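PDB 6NOB: beta-fructofuranosidase, which probably hydrolyses terminal non-reducing beta-D-fructofuranoside residues of substrates such as sucrose. Local coordinates for residues R448-F454 against M472-L478; S6-E10 against P103-T107; P339-S345 against R357-L363. All blocks are in the same frame, centred on the assembly; numbering follows the deposited sequence.

Contact 1 (R448-F454 against M472-L478); sequences RIVFGWF and MSLPREL
Strand 448-454 is extended; its axis approaches that of antiparallel strand 476-478 to 4.7 Å, at 135°. Val450 N hydrogen-bonds Arg476 O at 2.9 Å, and Arg476 N returns to Val450 O at 3.1 Å. Leu478 N donates to Arg448 O at 2.9 Å. Ile449 pairs with Glu477, and Trp453 with Met472, as non-hydrogen-bonded pairs. The register slips by one residue between Val450-Arg476 and Trp453-Met472. There Gly452 lacks a side chain, and Ser473 (chi1 p) points toward 448-454 beside it, OG to Gly452 N 3.0 Å; Ser473 N reaches Gly452 O at 2.7 Å. A water joins Val450 O and Ser473 OG. Pro475 lies over one face of the Phe451 ring (chi1 m), Phe451 CZ to Pro475 CB 3.5 Å. Met472 SD sits 4.2 Å from Trp453 CB. Phe454 CE2 is 3.5 Å from Ser473 CA. Val450 CG1 fits against Leu478 CD2 at 3.7 Å. In this buried part of the propeller, strand 435-442 flanks 448-454, 127-138 pairs with 468-481, and 591-596 packs on Phe454 and Arg476.

Contact 2 (S6-E10 against P103-T107); sequences SISVE and PAQPT
One glutamine side chain makes both hydrogen bonds of this small surface contact, which buries 221 Å². Residues 6-10 are an extended strand. Residues 103-107 have no regular structure, and Ala104 comes closest to Ile7, CA to CA 6.3 Å. Gln105 (chi1 m, chi2 t) extends its amide to the backbone of Glu10. Glu10 N donates to Gln105 OE1 at 3.0 Å, and Gln105 NE2 donates to Glu10 O at 2.8 Å. OE1 accepts one bond and NE2 gives one; Glu10 N and O are both paired here. The Ala104 methyl packs on the strand, with CB 4.2 Å from Ile7 CB and 3.4 Å from Ser8 O. Ile7 and Val9 bond through their backbones to Val67 and Val65 on strand 64-70. Ala104 has a backbone hydrogen bond with Asn94, and Pro103 O accepts from Asn94 ND2. Thr107 is the N-cap of helix 108-112. The arrangement is a side-chain amide pairing with the backbone of an outermost strand, at the edge of a four-stranded antiparallel sheet.

Contact 3 (P339-S345 against R357-L363); sequences PAMTLFS and RYEGPVL
Strands 337-347 and 357-365 form an antiparallel beta hairpin. The axes of 339-345 and 357-361 approach to 4.5 Å at 149°. Arg357 opens the second segment as a hydrogen-bonded pair with Ser345: Arg357 N to Ser345 O is 2.7 Å and Ser345 N to Arg357 O 2.9 Å. Its side chain (chi1 t, chi3 p) reaches along its own strand to Glu359, making a salt bridge from Arg357 NH2 to Glu359 OE1 at 2.8 Å. Tyr358 (chi1 t) is the non-hydrogen-bonded partner of Phe344. Their rings meet obliquely, centroids 5.2 Å apart and planes at 37°. Tyr358 OH comes within 3.4 Å of Thr342 CG2. Glu359 and Gly360 both lie opposite Leu343, a beta bulge: Glu359 N donates to Leu343 O at 2.7 Å, and Leu343 N to Gly360 O at 2.9 Å. Glu359 OE1 also accepts a very short bond from Ser345 OG, 2.4 Å. Gly360 has phi/psi of 90/174, which calls for glycine. Pro361 is the non-hydrogen-bonded partner of Thr342, CA to CA 4.2 Å. At Val362 the chain turns a corner. Val362 N still reaches Met341 O at 2.9 Å, and Val362 CB touches Leu343 CB at 4.0 Å. Leu363 O accepts from Met341 N at 2.8 Å. Strand 285-295 borders 337-347 on its other edge, and its Arg285 also bonds Ser345 OG. Glu359 OE1 is shared by the Ser345 hydroxyl and the Arg357 guanidinium. Polar bonds therefore hold that end of the hairpin, while apolar packing and backbone bonds hold the Leu343-Val362 part.

In the fold
Contact 2 comes first along the chain, then contact 3, then contact 1. Each closes before the next opens. Contacts 1 and 3 lie in different sheets of the GH32 five-bladed beta-propeller, with centres about 25 Å apart. Contact 1 sits near the centre of the chain. Its sheet is the one where strand 127-138 and the late strand 468-481 run parallel, which brings early and late parts of the propeller chain together and is consistent with closing the ring. Contact 3 is local to another blade. Contact 2 belongs to a separate N-terminal beta region, about 34 Å from contact 1 and 50 Å from contact 3 between centres. None touches another.

Contact 1 (R448-F454 against M472-L478)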
loop_
_atom_site.group_PDB
_atom_site.type_symbol
_atom_site.label_atom_id
_atom_site.label_comp_id
_atom_site.label_asym_id
_atom_site.label_seq_id
_atom_site.Cartn_x
_atom_site.Cartn_y
_atom_site.Cartn_z
ATOM N N ARG A 448 -7.709 12.175 -9.566
ATOM C CA ARG A 448 -6.429 11.627 -9.127
ATOM C C ARG A 448 -6.630 10.992 -7.754
ATOM O O ARG A 448 -6.916 11.690 -6.776
ATOM C CB ARG A 448 -5.360 12.716 -9.092
ATOM C CG ARG A 448 -4.019 12.273 -8.522
ATOM C CD ARG A 448 -3.430 11.100 -9.294
ATOM N NE ARG A 448 -3.279 11.376 -10.722
ATOM C CZ ARG A 448 -2.645 10.575 -11.574
ATOM N NH1 ARG A 448 -2.556 10.897 -12.858
ATOM N NH2 ARG A 448 -2.103 9.445 -11.143
ATOM N N ILE A 449 -6.485 9.670 -7.684
ATOM C CA ILE A 449 -6.778 8.894 -6.483
ATOM C C ILE A 449 -5.522 8.143 -6.069
ATOM O O ILE A 449 -4.857 7.530 -6.911
ATOM C CB ILE A 449 -7.944 7.917 -6.720
ATOM C CG1 ILE A 449 -9.164 8.674 -7.250
ATOM C CG2 ILE A 449 -8.278 7.165 -5.442
ATOM C CD1 ILE A 449 -10.224 7.784 -7.856
ATOM N N VAL A 450 -5.211 8.174 -4.774
ATOM C CA VAL A 450 -3.999 7.563 -4.238
ATOM C C VAL A 450 -4.372 6.561 -3.151
ATOM O O VAL A 450 -5.266 6.813 -2.334
ATOM C CB VAL A 450 -3.023 8.631 -3.694
ATOM C CG1 VAL A 450 -3.704 9.513 -2.657
ATOM C CG2 VAL A 450 -1.762 7.983 -3.122
ATOM N N PHE A 451 -3.694 5.414 -3.160
ATOM C CA PHE A 451 -3.745 4.430 -2.089
ATOM C C PHE A 451 -2.394 4.359 -1.388
ATOM O O PHE A 451 -1.346 4.586 -1.999
ATOM C CB PHE A 451 -4.092 3.036 -2.618
ATOM C CG PHE A 451 -5.556 2.801 -2.819
ATOM C CD1 PHE A 451 -6.364 2.432 -1.757
ATOM C CD2 PHE A 451 -6.123 2.920 -4.078
ATOM C CE1 PHE A 451 -7.716 2.202 -1.943
ATOM C CE2 PHE A 451 -7.472 2.689 -4.272
ATOM C CZ PHE A 451 -8.269 2.329 -3.204
ATOM N N GLY A 452 -2.430 4.021 -0.101
ATOM C CA GLY A 452 -1.217 3.780 0.651
ATOM C C GLY A 452 -1.348 2.520 1.485
ATOM O O GLY A 452 -2.451 2.038 1.751
ATOM N N TRP A 453 -0.199 1.988 1.886
ATOM C CA TRP A 453 -0.129 0.804 2.731
ATOM C C TRP A 453 0.290 1.223 4.131
ATOM O O TRP A 453 1.261 1.971 4.295
ATOM C CB TRP A 453 0.858 -0.223 2.163
ATOM C CG TRP A 453 1.393 -1.220 3.173
ATOM C CD1 TRP A 453 0.662 -2.041 3.983
ATOM C CD2 TRP A 453 2.772 -1.507 3.451
ATOM N NE1 TRP A 453 1.500 -2.812 4.754
ATOM C CE2 TRP A 453 2.799 -2.503 4.448
ATOM C CE3 TRP A 453 3.985 -1.016 2.958
ATOM C CZ2 TRP A 453 3.989 -3.019 4.958
ATOM C CZ3 TRP A 453 5.165 -1.524 3.468
ATOM C CH2 TRP A 453 5.160 -2.517 4.456
ATOM N N PHE A 454 -0.445 0.752 5.135
ATOM C CA PHE A 454 -0.126 1.049 6.530
ATOM C C PHE A 454 0.831 -0.018 7.044
ATOM O O PHE A 454 0.421 -1.133 7.379
ATOM C CB PHE A 454 -1.395 1.124 7.371
ATOM C CG PHE A 454 -2.100 2.442 7.270
ATOM C CD1 PHE A 454 -1.450 3.613 7.621
ATOM C CD2 PHE A 454 -3.406 2.514 6.811
ATOM C CE1 PHE A 454 -2.090 4.834 7.523
ATOM C CE2 PHE A 454 -4.053 3.731 6.710
ATOM C CZ PHE A 454 -3.394 4.893 7.067
ATOM N N MET A 472 -4.648 -1.363 3.574
ATOM C CA MET A 472 -4.544 -0.179 2.740
ATOM C C MET A 472 -5.275 0.983 3.396
ATOM O O MET A 472 -6.215 0.796 4.172
ATOM C CB MET A 472 -5.114 -0.431 1.343
ATOM C CG MET A 472 -4.479 -1.609 0.629
ATOM S SD MET A 472 -2.737 -1.324 0.257
ATOM C CE MET A 472 -2.388 -2.770 -0.728
ATOM N N SER A 473 -4.814 2.189 3.083
ATOM C CA SER A 473 -5.503 3.396 3.491
ATOM C C SER A 473 -6.880 3.470 2.827
ATOM O O SER A 473 -7.208 2.704 1.916
ATOM C CB SER A 473 -4.659 4.618 3.131
ATOM O OG SER A 473 -4.679 4.847 1.730
ATOM N N LEU A 474 -7.705 4.389 3.317
ATOM C CA LEU A 474 -8.899 4.678 2.541
ATOM C C LEU A 474 -8.518 5.557 1.349
ATOM O O LEU A 474 -7.668 6.441 1.482
ATOM C CB LEU A 474 -9.952 5.371 3.405
ATOM C CG LEU A 474 -10.603 4.503 4.488
ATOM C CD1 LEU A 474 -11.444 5.343 5.443
ATOM C CD2 LEU A 474 -11.448 3.396 3.865
ATOM N N PRO A 475 -9.102 5.318 0.174
ATOM C CA PRO A 475 -8.653 6.032 -1.033
ATOM C C PRO A 475 -8.842 7.537 -0.905
ATOM O O PRO A 475 -9.912 8.019 -0.525
ATOM C CB PRO A 475 -9.528 5.441 -2.145
ATOM C CG PRO A 475 -10.691 4.809 -1.443
ATOM C CD PRO A 475 -10.173 4.350 -0.115
ATOM N N ARG A 476 -7.782 8.278 -1.222
ATOM C CA ARG A 476 -7.771 9.729 -1.102
ATOM C C ARG A 476 -7.727 10.381 -2.479
ATOM O O ARG A 476 -7.015 9.919 -3.378
ATOM C CB ARG A 476 -6.579 10.197 -0.265
ATOM C CG ARG A 476 -6.611 9.699 1.167
ATOM C CD ARG A 476 -5.320 10.014 1.905
ATOM N NE ARG A 476 -5.242 9.290 3.171
ATOM C CZ ARG A 476 -4.232 9.388 4.029
ATOM N NH1 ARG A 476 -3.209 10.189 3.762
ATOM N NH2 ARG A 476 -4.244 8.689 5.156
ATOM N N GLU A 477 -8.497 11.454 -2.638
ATOM C CA GLU A 477 -8.453 12.266 -3.843
ATOM C C GLU A 477 -7.429 13.379 -3.658
ATOM O O GLU A 477 -7.319 13.961 -2.575
ATOM C CB GLU A 477 -9.831 12.860 -4.152
ATOM C CG GLU A 477 -9.894 13.665 -5.447
ATOM C CD GLU A 477 -11.255 14.298 -5.681
ATOM O OE1 GLU A 477 -12.232 13.872 -5.028
ATOM O OE2 GLU A 477 -11.344 15.223 -6.519
ATOM N N LEU A 478 -6.685 13.672 -4.720
ATOM C CA LEU A 478 -5.599 14.640 -4.672
ATOM C C LEU A 478 -5.945 15.884 -5.479
ATOM O O LEU A 478 -6.497 15.792 -6.580
ATOM C CB LEU A 478 -4.299 14.030 -5.202
ATOM C CG LEU A 478 -3.755 12.835 -4.421
ATOM C CD1 LEU A 478 -2.405 12.405 -4.975
ATOM C CD2 LEU A 478 -3.653 13.170 -2.943
HETATM O O HOH W 1 -8.329 14.778 -8.673
HETATM O O HOH W 2 -4.493 7.119 0.489
#

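Contact 2 (S6-E10 against P103-T107)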
loop_
_atom_site.group_PDB
_atom_site.type_symbol
_atom_site.label_atom_id
_atom_site.label_comp_id
_atom_site.label_asym_id
_atom_site.label_seq_id
_atom_site.Cartn_x
_atom_site.Cartn_y
_atom_site.Cartn_z
ATOM N N SER A 6 -6.213 -33.295 6.751
ATOM C CA SER A 6 -7.366 -33.514 5.889
ATOM C C SER A 6 -8.476 -32.522 6.208
ATOM O O SER A 6 -8.728 -32.217 7.376
ATOM C CB SER A 6 -7.891 -34.946 6.041
ATOM O OG SER A 6 -8.478 -35.403 4.836
ATOM N N ILE A 7 -9.140 -32.025 5.157
ATOM C CA ILE A 7 -10.295 -31.143 5.291
ATOM C C ILE A 7 -11.353 -31.544 4.269
ATOM O O ILE A 7 -11.083 -32.271 3.310
ATOM C CB ILE A 7 -9.941 -29.648 5.107
ATOM C CG1 ILE A 7 -9.456 -29.382 3.680
ATOM C CG2 ILE A 7 -8.914 -29.197 6.136
ATOM C CD1 ILE A 7 -9.402 -27.912 3.320
ATOM N N SER A 8 -12.572 -31.051 4.486
ATOM C CA SER A 8 -13.692 -31.261 3.579
ATOM C C SER A 8 -14.139 -29.922 3.009
ATOM O O SER A 8 -14.225 -28.926 3.736
ATOM C CB SER A 8 -14.861 -31.947 4.292
ATOM O OG SER A 8 -15.621 -32.728 3.387
ATOM N N VAL A 9 -14.428 -29.899 1.707
ATOM C CA VAL A 9 -14.686 -28.661 0.976
ATOM C C VAL A 9 -15.885 -28.861 0.058
ATOM O O VAL A 9 -15.930 -29.828 -0.709
ATOM C CB VAL A 9 -13.457 -28.222 0.154
ATOM C CG1 VAL A 9 -13.833 -27.125 -0.836
ATOM C CG2 VAL A 9 -12.334 -27.761 1.067
ATOM N N GLU A 10 -16.847 -27.943 0.125
ATOM C CA GLU A 10 -17.978 -27.913 -0.796
ATOM C C GLU A 10 -17.657 -26.946 -1.929
ATOM O O GLU A 10 -17.412 -25.759 -1.687
ATOM C CB GLU A 10 -19.259 -27.498 -0.076
ATOM C CG GLU A 10 -19.605 -28.369 1.113
ATOM C CD GLU A 10 -20.870 -27.916 1.808
ATOM O OE1 GLU A 10 -21.965 -28.127 1.244
ATOM O OE2 GLU A 10 -20.769 -27.346 2.915
ATOM N N PRO A 103 -13.086 -22.666 10.390
ATOM C CA PRO A 103 -13.369 -23.947 9.732
ATOM C C PRO A 103 -12.700 -24.024 8.368
ATOM O O PRO A 103 -11.927 -23.133 8.004
ATOM C CB PRO A 103 -14.897 -23.950 9.616
ATOM C CG PRO A 103 -15.252 -22.500 9.531
ATOM C CD PRO A 103 -14.269 -21.789 10.426
ATOM N N ALA A 104 -12.998 -25.074 7.600
ATOM C CA ALA A 104 -12.364 -25.235 6.295
ATOM C C ALA A 104 -12.755 -24.111 5.343
ATOM O O ALA A 104 -11.932 -23.651 4.541
ATOM C CB ALA A 104 -12.724 -26.596 5.699
ATOM N N GLN A 105 -14.002 -23.649 5.417
ATOM C CA GLN A 105 -14.521 -22.601 4.537
ATOM C C GLN A 105 -15.182 -21.531 5.389
ATOM O O GLN A 105 -16.415 -21.499 5.526
ATOM C CB GLN A 105 -15.488 -23.184 3.506
ATOM C CG GLN A 105 -14.823 -24.147 2.533
ATOM C CD GLN A 105 -15.819 -24.913 1.686
ATOM O OE1 GLN A 105 -16.480 -25.833 2.167
ATOM N NE2 GLN A 105 -15.922 -24.545 0.413
ATOM N N PRO A 106 -14.402 -20.628 5.977
ATOM C CA PRO A 106 -14.973 -19.602 6.848
ATOM C C PRO A 106 -15.668 -18.502 6.061
ATOM O O PRO A 106 -15.252 -18.128 4.961
ATOM C CB PRO A 106 -13.751 -19.053 7.592
ATOM C CG PRO A 106 -12.630 -19.232 6.621
ATOM C CD PRO A 106 -12.933 -20.513 5.876
ATOM N N THR A 107 -16.741 -17.981 6.651
ATOM C CA THR A 107 -17.460 -16.861 6.065
ATOM C C THR A 107 -16.630 -15.583 6.169
ATOM O O THR A 107 -15.633 -15.511 6.892
ATOM C CB THR A 107 -18.804 -16.655 6.764
ATOM O OG1 THR A 107 -18.579 -16.348 8.146
ATOM C CG2 THR A 107 -19.670 -17.904 6.656
#

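Contact 3 (P339-S345 against R357-L363)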
loop_
_atom_site.group_PDB
_atom_site.type_symbol
_atom_site.label_atom_id
_atom_site.label_comp_id
_atom_site.label_asym_id
_atom_site.label_seq_id
_atom_site.Cartn_x
_atom_site.Cartn_y
_atom_site.Cartn_z
ATOM N N PRO A 339 19.051 10.184 -3.285
ATOM C CA PRO A 339 17.858 9.573 -3.884
ATOM C C PRO A 339 17.434 10.318 -5.140
ATOM O O PRO A 339 17.410 11.550 -5.175
ATOM C CB PRO A 339 16.808 9.688 -2.775
ATOM C CG PRO A 339 17.609 9.767 -1.508
ATOM C CD PRO A 339 18.849 10.528 -1.866
ATOM N N ALA A 340 17.101 9.557 -6.182
ATOM C CA ALA A 340 16.743 10.138 -7.467
ATOM C C ALA A 340 15.600 9.365 -8.106
ATOM O O ALA A 340 15.509 8.141 -7.968
ATOM C CB ALA A 340 17.943 10.162 -8.423
ATOM N N MET A 341 14.734 10.092 -8.807
ATOM C CA MET A 341 13.692 9.504 -9.644
ATOM C C MET A 341 14.201 9.511 -11.076
ATOM O O MET A 341 14.186 10.546 -11.747
ATOM C CB MET A 341 12.386 10.276 -9.525
ATOM C CG MET A 341 11.638 10.037 -8.244
ATOM S SD MET A 341 10.000 10.770 -8.323
ATOM C CE MET A 341 9.550 10.705 -6.592
ATOM N N THR A 342 14.656 8.357 -11.543
ATOM C CA THR A 342 15.163 8.245 -12.901
ATOM C C THR A 342 14.005 8.115 -13.880
ATOM O O THR A 342 13.138 7.248 -13.724
ATOM C CB THR A 342 16.115 7.057 -13.013
ATOM O OG1 THR A 342 15.640 5.982 -12.191
ATOM C CG2 THR A 342 17.513 7.465 -12.567
ATOM N N LEU A 343 13.990 8.988 -14.882
ATOM C CA LEU A 343 12.890 9.090 -15.829
ATOM C C LEU A 343 13.225 8.359 -17.123
ATOM O O LEU A 343 14.341 8.466 -17.640
ATOM C CB LEU A 343 12.574 10.558 -16.124
ATOM C CG LEU A 343 11.301 10.848 -16.919
ATOM C CD1 LEU A 343 10.070 10.405 -16.150
ATOM C CD2 LEU A 343 11.218 12.326 -17.260
ATOM N N PHE A 344 12.247 7.613 -17.639
ATOM C CA PHE A 344 12.351 6.913 -18.910
ATOM C C PHE A 344 11.118 7.212 -19.751
ATOM O O PHE A 344 10.045 7.517 -19.223
ATOM C CB PHE A 344 12.475 5.395 -18.726
ATOM C CG PHE A 344 13.687 4.967 -17.949
ATOM C CD1 PHE A 344 13.676 4.962 -16.563
ATOM C CD2 PHE A 344 14.831 4.548 -18.607
ATOM C CE1 PHE A 344 14.787 4.558 -15.849
ATOM C CE2 PHE A 344 15.945 4.145 -17.900
ATOM C CZ PHE A 344 15.925 4.149 -16.519
ATOM N N SER A 345 11.270 7.113 -21.071
ATOM C CA SER A 345 10.148 7.337 -21.972
ATOM C C SER A 345 10.197 6.349 -23.128
ATOM O O SER A 345 11.270 5.914 -23.553
ATOM C CB SER A 345 10.126 8.763 -22.534
ATOM O OG SER A 345 11.277 9.023 -23.310
ATOM N N ARG A 357 13.725 4.820 -23.268
ATOM C CA ARG A 357 14.847 5.742 -23.378
ATOM C C ARG A 357 15.093 6.427 -22.040
ATOM O O ARG A 357 14.167 6.983 -21.444
ATOM C CB ARG A 357 14.553 6.776 -24.464
ATOM C CG ARG A 357 15.684 7.728 -24.783
ATOM C CD ARG A 357 15.270 8.661 -25.913
ATOM N NE ARG A 357 14.231 9.598 -25.491
ATOM C CZ ARG A 357 13.467 10.296 -26.327
ATOM N NH1 ARG A 357 13.618 10.158 -27.637
ATOM N NH2 ARG A 357 12.551 11.131 -25.852
ATOM N N TYR A 358 16.339 6.385 -21.570
ATOM C CA TYR A 358 16.680 7.039 -20.313
ATOM C C TYR A 358 16.702 8.551 -20.503
ATOM O O TYR A 358 17.389 9.068 -21.388
ATOM C CB TYR A 358 18.032 6.543 -19.800
ATOM C CG TYR A 358 18.460 7.169 -18.489
ATOM C CD1 TYR A 358 17.532 7.436 -17.491
ATOM C CD2 TYR A 358 19.792 7.489 -18.248
ATOM C CE1 TYR A 358 17.913 8.010 -16.294
ATOM C CE2 TYR A 358 20.184 8.064 -17.050
ATOM C CZ TYR A 358 19.238 8.323 -16.078
ATOM O OH TYR A 358 19.613 8.894 -14.883
ATOM N N GLU A 359 15.946 9.261 -19.667
ATOM C CA GLU A 359 15.801 10.706 -19.779
ATOM C C GLU A 359 16.542 11.474 -18.693
ATOM O O GLU A 359 16.445 12.706 -18.650
ATOM C CB GLU A 359 14.315 11.087 -19.752
ATOM C CG GLU A 359 13.474 10.436 -20.841
ATOM C CD GLU A 359 13.402 11.277 -22.102
ATOM O OE1 GLU A 359 12.942 10.761 -23.142
ATOM O OE2 GLU A 359 13.807 12.458 -22.056
ATOM N N GLY A 360 17.276 10.793 -17.817
ATOM C CA GLY A 360 17.938 11.445 -16.715
ATOM C C GLY A 360 17.057 11.489 -15.483
ATOM O O GLY A 360 15.885 11.096 -15.515
ATOM N N PRO A 361 17.609 11.957 -14.363
ATOM C CA PRO A 361 16.802 12.099 -13.139
ATOM C C PRO A 361 15.883 13.307 -13.233
ATOM O O PRO A 361 16.342 14.448 -13.322
ATOM C CB PRO A 361 17.856 12.274 -12.041
ATOM C CG PRO A 361 19.024 12.884 -12.747
ATOM C CD PRO A 361 19.028 12.277 -14.132
ATOM N N VAL A 362 14.572 13.051 -13.217
ATOM C CA VAL A 362 13.612 14.151 -13.209
ATOM C C VAL A 362 13.628 14.861 -11.861
ATOM O O VAL A 362 13.287 16.047 -11.771
ATOM C CB VAL A 362 12.202 13.633 -13.566
ATOM C CG1 VAL A 362 11.647 12.766 -12.449
ATOM C CG2 VAL A 362 11.260 14.788 -13.871
ATOM N N LEU A 363 14.040 14.164 -10.803
ATOM C CA LEU A 363 14.044 14.720 -9.458
ATOM C C LEU A 363 15.120 14.037 -8.627
ATOM O O LEU A 363 15.277 12.815 -8.682
ATOM C CB LEU A 363 12.676 14.552 -8.782
ATOM C CG LEU A 363 12.563 15.067 -7.345
ATOM C CD1 LEU A 363 12.676 16.581 -7.318
ATOM C CD2 LEU A 363 11.263 14.612 -6.695
#